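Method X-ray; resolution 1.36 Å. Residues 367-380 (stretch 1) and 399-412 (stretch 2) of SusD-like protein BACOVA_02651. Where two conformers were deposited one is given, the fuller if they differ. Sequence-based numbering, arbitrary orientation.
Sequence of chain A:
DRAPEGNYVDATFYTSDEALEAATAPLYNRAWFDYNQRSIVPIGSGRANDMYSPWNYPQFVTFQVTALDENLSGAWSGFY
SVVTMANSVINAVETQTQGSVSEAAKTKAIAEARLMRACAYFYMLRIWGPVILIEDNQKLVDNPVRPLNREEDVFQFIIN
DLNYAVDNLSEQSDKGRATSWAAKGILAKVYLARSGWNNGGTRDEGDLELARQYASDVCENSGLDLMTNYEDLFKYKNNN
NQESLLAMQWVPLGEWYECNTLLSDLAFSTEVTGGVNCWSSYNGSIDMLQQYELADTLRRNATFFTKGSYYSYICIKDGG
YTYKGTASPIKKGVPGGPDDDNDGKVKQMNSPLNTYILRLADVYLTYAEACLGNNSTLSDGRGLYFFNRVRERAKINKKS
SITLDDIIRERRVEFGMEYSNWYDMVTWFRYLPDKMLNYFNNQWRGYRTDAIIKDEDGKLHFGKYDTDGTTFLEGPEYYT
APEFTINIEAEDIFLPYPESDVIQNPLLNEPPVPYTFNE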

# COMPACT_ATOMS: atom_id res chain seq x y z
N TYR A 367 -10.64 -2.48 -12.25
CA TYR A 367 -11.68 -2.77 -13.22
C TYR A 367 -11.10 -2.74 -14.65
O TYR A 367 -11.35 -3.65 -15.45
CB TYR A 367 -12.81 -1.74 -13.07
CG TYR A 367 -14.03 -1.96 -13.94
CD1 TYR A 367 -14.37 -3.22 -14.43
CD2 TYR A 367 -14.86 -0.90 -14.26
CE1 TYR A 367 -15.49 -3.41 -15.22
CE2 TYR A 367 -15.98 -1.07 -15.05
CZ TYR A 367 -16.29 -2.33 -15.53
OH TYR A 367 -17.41 -2.50 -16.32
N ALA A 368 -10.30 -1.72 -14.96
CA ALA A 368 -9.69 -1.63 -16.27
C ALA A 368 -8.85 -2.86 -16.59
O ALA A 368 -8.91 -3.42 -17.69
CB ALA A 368 -8.84 -0.36 -16.39
N GLU A 369 -8.04 -3.30 -15.63
CA GLU A 369 -7.15 -4.43 -15.85
C GLU A 369 -7.96 -5.71 -16.03
O GLU A 369 -7.61 -6.59 -16.83
CB GLU A 369 -6.13 -4.56 -14.69
CG GLU A 369 -5.06 -5.60 -14.90
CD GLU A 369 -3.98 -5.61 -13.82
OE1 GLU A 369 -3.91 -4.66 -13.02
OE2 GLU A 369 -3.17 -6.56 -13.81
N ALA A 370 -9.05 -5.84 -15.28
CA ALA A 370 -9.90 -7.02 -15.41
C ALA A 370 -10.65 -7.03 -16.75
O ALA A 370 -10.93 -8.11 -17.29
CB ALA A 370 -10.88 -7.12 -14.25
N CYS A 371 -10.96 -5.85 -17.29
CA CYS A 371 -11.53 -5.76 -18.64
C CYS A 371 -10.50 -6.09 -19.73
O CYS A 371 -10.83 -6.75 -20.72
CB CYS A 371 -12.15 -4.38 -18.88
SG CYS A 371 -13.64 -4.06 -17.93
N LEU A 372 -9.26 -5.64 -19.57
CA LEU A 372 -8.20 -6.04 -20.48
C LEU A 372 -8.09 -7.56 -20.55
O LEU A 372 -8.02 -8.15 -21.64
CB LEU A 372 -6.89 -5.42 -20.01
CG LEU A 372 -5.64 -5.84 -20.79
CD1 LEU A 372 -5.65 -5.30 -22.22
CD2 LEU A 372 -4.37 -5.37 -20.08
N GLY A 373 -8.11 -8.21 -19.39
CA GLY A 373 -8.16 -9.66 -19.34
C GLY A 373 -6.99 -10.27 -20.07
O GLY A 373 -5.85 -9.92 -19.81
N ASN A 374 -7.28 -11.18 -21.00
CA ASN A 374 -6.26 -11.88 -21.76
C ASN A 374 -6.02 -11.26 -23.12
O ASN A 374 -5.20 -11.76 -23.91
CB ASN A 374 -6.65 -13.34 -21.92
CG ASN A 374 -6.57 -14.10 -20.62
OD1 ASN A 374 -5.53 -14.10 -19.98
ND2 ASN A 374 -7.66 -14.73 -20.22
N ASN A 375 -6.70 -10.15 -23.39
CA ASN A 375 -6.44 -9.44 -24.64
C ASN A 375 -5.18 -8.58 -24.55
O ASN A 375 -4.76 -8.17 -23.47
CB ASN A 375 -7.66 -8.60 -25.01
CG ASN A 375 -8.84 -9.47 -25.43
OD1 ASN A 375 -8.68 -10.43 -26.18
ND2 ASN A 375 -10.01 -9.15 -24.92
N SER A 376 -4.55 -8.32 -25.69
CA SER A 376 -3.31 -7.55 -25.68
C SER A 376 -3.59 -6.06 -25.52
O SER A 376 -2.73 -5.31 -25.05
CB SER A 376 -2.50 -7.82 -26.94
OG SER A 376 -3.20 -7.39 -28.09
N THR A 377 -4.81 -5.63 -25.86
CA THR A 377 -5.20 -4.23 -25.75
C THR A 377 -6.66 -4.14 -25.36
O THR A 377 -7.44 -5.07 -25.62
CB THR A 377 -5.05 -3.46 -27.08
OG1 THR A 377 -6.04 -3.91 -28.01
CG2 THR A 377 -3.68 -3.64 -27.68
N LEU A 378 -7.02 -3.04 -24.72
CA LEU A 378 -8.39 -2.69 -24.38
C LEU A 378 -8.66 -1.33 -25.01
O LEU A 378 -7.96 -0.36 -24.70
CB LEU A 378 -8.57 -2.62 -22.86
CG LEU A 378 -9.98 -2.25 -22.38
CD1 LEU A 378 -10.94 -3.38 -22.66
CD2 LEU A 378 -9.98 -1.92 -20.89
N SER A 379 -9.65 -1.25 -25.89
CA SER A 379 -9.89 -0.01 -26.64
C SER A 379 -11.34 0.47 -26.58
O SER A 379 -11.73 1.41 -27.29
CB SER A 379 -9.47 -0.17 -28.10
OG SER A 379 -10.21 -1.18 -28.71
N ASP A 380 -12.14 -0.16 -25.72
CA ASP A 380 -13.50 0.30 -25.49
C ASP A 380 -14.00 -0.16 -24.14
O ASP A 380 -13.29 -0.86 -23.42
CB ASP A 380 -14.44 -0.18 -26.60
CG ASP A 380 -14.43 -1.69 -26.79
OD1 ASP A 380 -14.19 -2.43 -25.82
OD2 ASP A 380 -14.69 -2.14 -27.93
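Stretch 2 399-412: KSSITLDDIIRERR

Stretch 2 runs antiparallel to stretch 1, extended through Ser401 and Ile402 and then helical from Leu404, with Thr403 at the N-cap position. Its helix (404-412) lies against helix 367-372 with axes 10.5 Å apart at closest and an angle of 167° between their N-to-C directions. Beyond the type II' turn from Leu372 to Asn375, Leu378 and Ile402 form a single antiparallel bridge, CA to CA 5.3 Å, with Leu378 N donating to Ile402 O (2.9 Å) and Ile402 N to Leu378 O (2.9 Å). The same carbonyls receive CA-H...O contacts, Thr377 CA to Ile402 O at 3.3 Å and Ser401 CA to Leu378 O at 3.2 Å. Among the apolar side chains, Ile402 reaches both the bridge partner and the helix, CG1 lying 3.9 Å from Leu378 CB and CD1 4.1 Å from Ala368 CB. Leu372 CD2 touches both Leu404 and Ile407, one turn apart on the same helix, 4.0 Å from Leu404 CB and 4.0 Å from Ile407 CD1. Ile407, pointing toward stretch 1, also brings CD1 to 3.6 Å from Glu369 CA. Two waters link the stretches: one donates to Glu369 OE1 (2.7 Å) and accepts from Arg411 NH1 (2.9 Å); a second donates to Ser376 O (2.9 Å) and accepts from Leu404 N (2.9 Å), serving an amide in the helix's first turn.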

# COMPACT_ATOMS: atom_id res chain seq x y z
N LYS A 399 -6.25 7.97 -22.77
CA LYS A 399 -5.73 7.02 -23.74
C LYS A 399 -6.88 6.35 -24.49
O LYS A 399 -7.88 5.97 -23.89
CB LYS A 399 -4.85 5.99 -23.05
CG LYS A 399 -3.56 6.59 -22.49
CD LYS A 399 -2.67 5.54 -21.85
CE LYS A 399 -1.31 6.09 -21.50
NZ LYS A 399 -0.51 6.38 -22.71
N SER A 400 -6.74 6.20 -25.81
CA SER A 400 -7.78 5.58 -26.63
C SER A 400 -7.69 4.06 -26.58
O SER A 400 -8.62 3.37 -26.97
CB SER A 400 -7.67 6.05 -28.08
OG SER A 400 -6.37 5.81 -28.57
N SER A 401 -6.56 3.55 -26.11
CA SER A 401 -6.38 2.12 -25.89
C SER A 401 -5.31 1.92 -24.83
O SER A 401 -4.41 2.75 -24.70
CB SER A 401 -5.99 1.42 -27.19
OG SER A 401 -4.66 1.74 -27.55
N ILE A 402 -5.42 0.84 -24.06
CA ILE A 402 -4.42 0.53 -23.04
C ILE A 402 -3.96 -0.90 -23.15
O ILE A 402 -4.70 -1.79 -23.59
CB ILE A 402 -4.93 0.80 -21.60
CG1 ILE A 402 -6.16 -0.05 -21.26
CG2 ILE A 402 -5.24 2.27 -21.42
CD1 ILE A 402 -6.66 0.13 -19.81
N THR A 403 -2.71 -1.11 -22.73
CA THR A 403 -2.13 -2.43 -22.57
C THR A 403 -1.77 -2.65 -21.10
O THR A 403 -1.90 -1.73 -20.26
CB THR A 403 -0.83 -2.57 -23.37
OG1 THR A 403 0.18 -1.74 -22.78
CG2 THR A 403 -1.02 -2.16 -24.84
N LEU A 404 -1.29 -3.84 -20.77
CA LEU A 404 -0.84 -4.12 -19.42
C LEU A 404 0.29 -3.15 -19.04
O LEU A 404 0.38 -2.69 -17.90
CB LEU A 404 -0.42 -5.57 -19.27
CG LEU A 404 0.01 -5.97 -17.85
CD1 LEU A 404 -1.14 -5.84 -16.84
CD2 LEU A 404 0.60 -7.37 -17.84
N ASP A 405 1.17 -2.82 -19.99
CA ASP A 405 2.24 -1.88 -19.69
C ASP A 405 1.72 -0.50 -19.29
O ASP A 405 2.29 0.15 -18.41
CB ASP A 405 3.19 -1.75 -20.89
CG ASP A 405 4.03 -2.99 -21.10
OD1 ASP A 405 4.27 -3.75 -20.14
OD2 ASP A 405 4.47 -3.19 -22.26
N ASP A 406 0.62 -0.07 -19.89
CA ASP A 406 0.01 1.20 -19.52
C ASP A 406 -0.54 1.12 -18.10
O ASP A 406 -0.45 2.08 -17.34
CB ASP A 406 -1.13 1.58 -20.47
CG ASP A 406 -0.65 1.89 -21.86
OD1 ASP A 406 0.28 2.71 -22.01
OD2 ASP A 406 -1.22 1.32 -22.81
N ILE A 407 -1.11 -0.03 -17.75
CA ILE A 407 -1.68 -0.21 -16.42
C ILE A 407 -0.59 -0.25 -15.35
O ILE A 407 -0.75 0.37 -14.28
CB ILE A 407 -2.56 -1.47 -16.36
CG1 ILE A 407 -3.76 -1.24 -17.27
CG2 ILE A 407 -2.99 -1.78 -14.93
CD1 ILE A 407 -4.67 -2.42 -17.47
N ILE A 408 0.51 -0.92 -15.63
CA ILE A 408 1.62 -0.97 -14.69
C ILE A 408 2.12 0.45 -14.40
O ILE A 408 2.32 0.82 -13.24
CB ILE A 408 2.78 -1.87 -15.19
CG1 ILE A 408 2.32 -3.33 -15.22
CG2 ILE A 408 4.03 -1.70 -14.31
CD1 ILE A 408 3.27 -4.27 -15.99
N ARG A 409 2.32 1.25 -15.44
CA ARG A 409 2.84 2.59 -15.25
C ARG A 409 1.84 3.44 -14.50
O ARG A 409 2.22 4.18 -13.60
CB ARG A 409 3.16 3.23 -16.61
CG ARG A 409 3.89 4.57 -16.53
CD ARG A 409 4.24 5.09 -17.91
NE ARG A 409 5.13 6.23 -17.80
CZ ARG A 409 5.76 6.81 -18.81
NH1 ARG A 409 5.60 6.37 -20.04
NH2 ARG A 409 6.57 7.83 -18.57
N GLU A 410 0.57 3.33 -14.86
CA GLU A 410 -0.47 4.14 -14.27
C GLU A 410 -0.60 3.84 -12.78
O GLU A 410 -0.75 4.76 -11.97
CB GLU A 410 -1.82 3.95 -14.98
CG GLU A 410 -2.78 5.12 -14.74
CD GLU A 410 -2.27 6.43 -15.32
OE1 GLU A 410 -1.49 6.40 -16.30
OE2 GLU A 410 -2.67 7.50 -14.79
N ARG A 411 -0.55 2.56 -12.41
CA ARG A 411 -0.63 2.21 -11.00
C ARG A 411 0.58 2.73 -10.23
O ARG A 411 0.43 3.26 -9.12
CB ARG A 411 -0.79 0.70 -10.82
CG ARG A 411 -2.16 0.19 -11.24
CD ARG A 411 -2.33 -1.29 -10.92
NE ARG A 411 -2.44 -1.49 -9.48
CZ ARG A 411 -3.57 -1.43 -8.79
NH1 ARG A 411 -4.75 -1.28 -9.37
NH2 ARG A 411 -3.54 -1.59 -7.47
N ARG A 412 1.78 2.60 -10.78
CA ARG A 412 2.96 3.10 -10.07
C ARG A 412 2.82 4.58 -9.74
O ARG A 412 3.11 4.98 -8.60
CB ARG A 412 4.24 2.84 -10.87
CG ARG A 412 4.65 1.37 -10.91
CD ARG A 412 6.01 1.14 -11.55
NE ARG A 412 7.07 1.71 -10.73
CZ ARG A 412 8.34 1.89 -11.12
NH1 ARG A 412 8.74 1.55 -12.34
NH2 ARG A 412 9.20 2.44 -10.28
O HOH W 1 -5.12 -2.43 -12.05
O HOH W 2 -1.36 -6.07 -22.63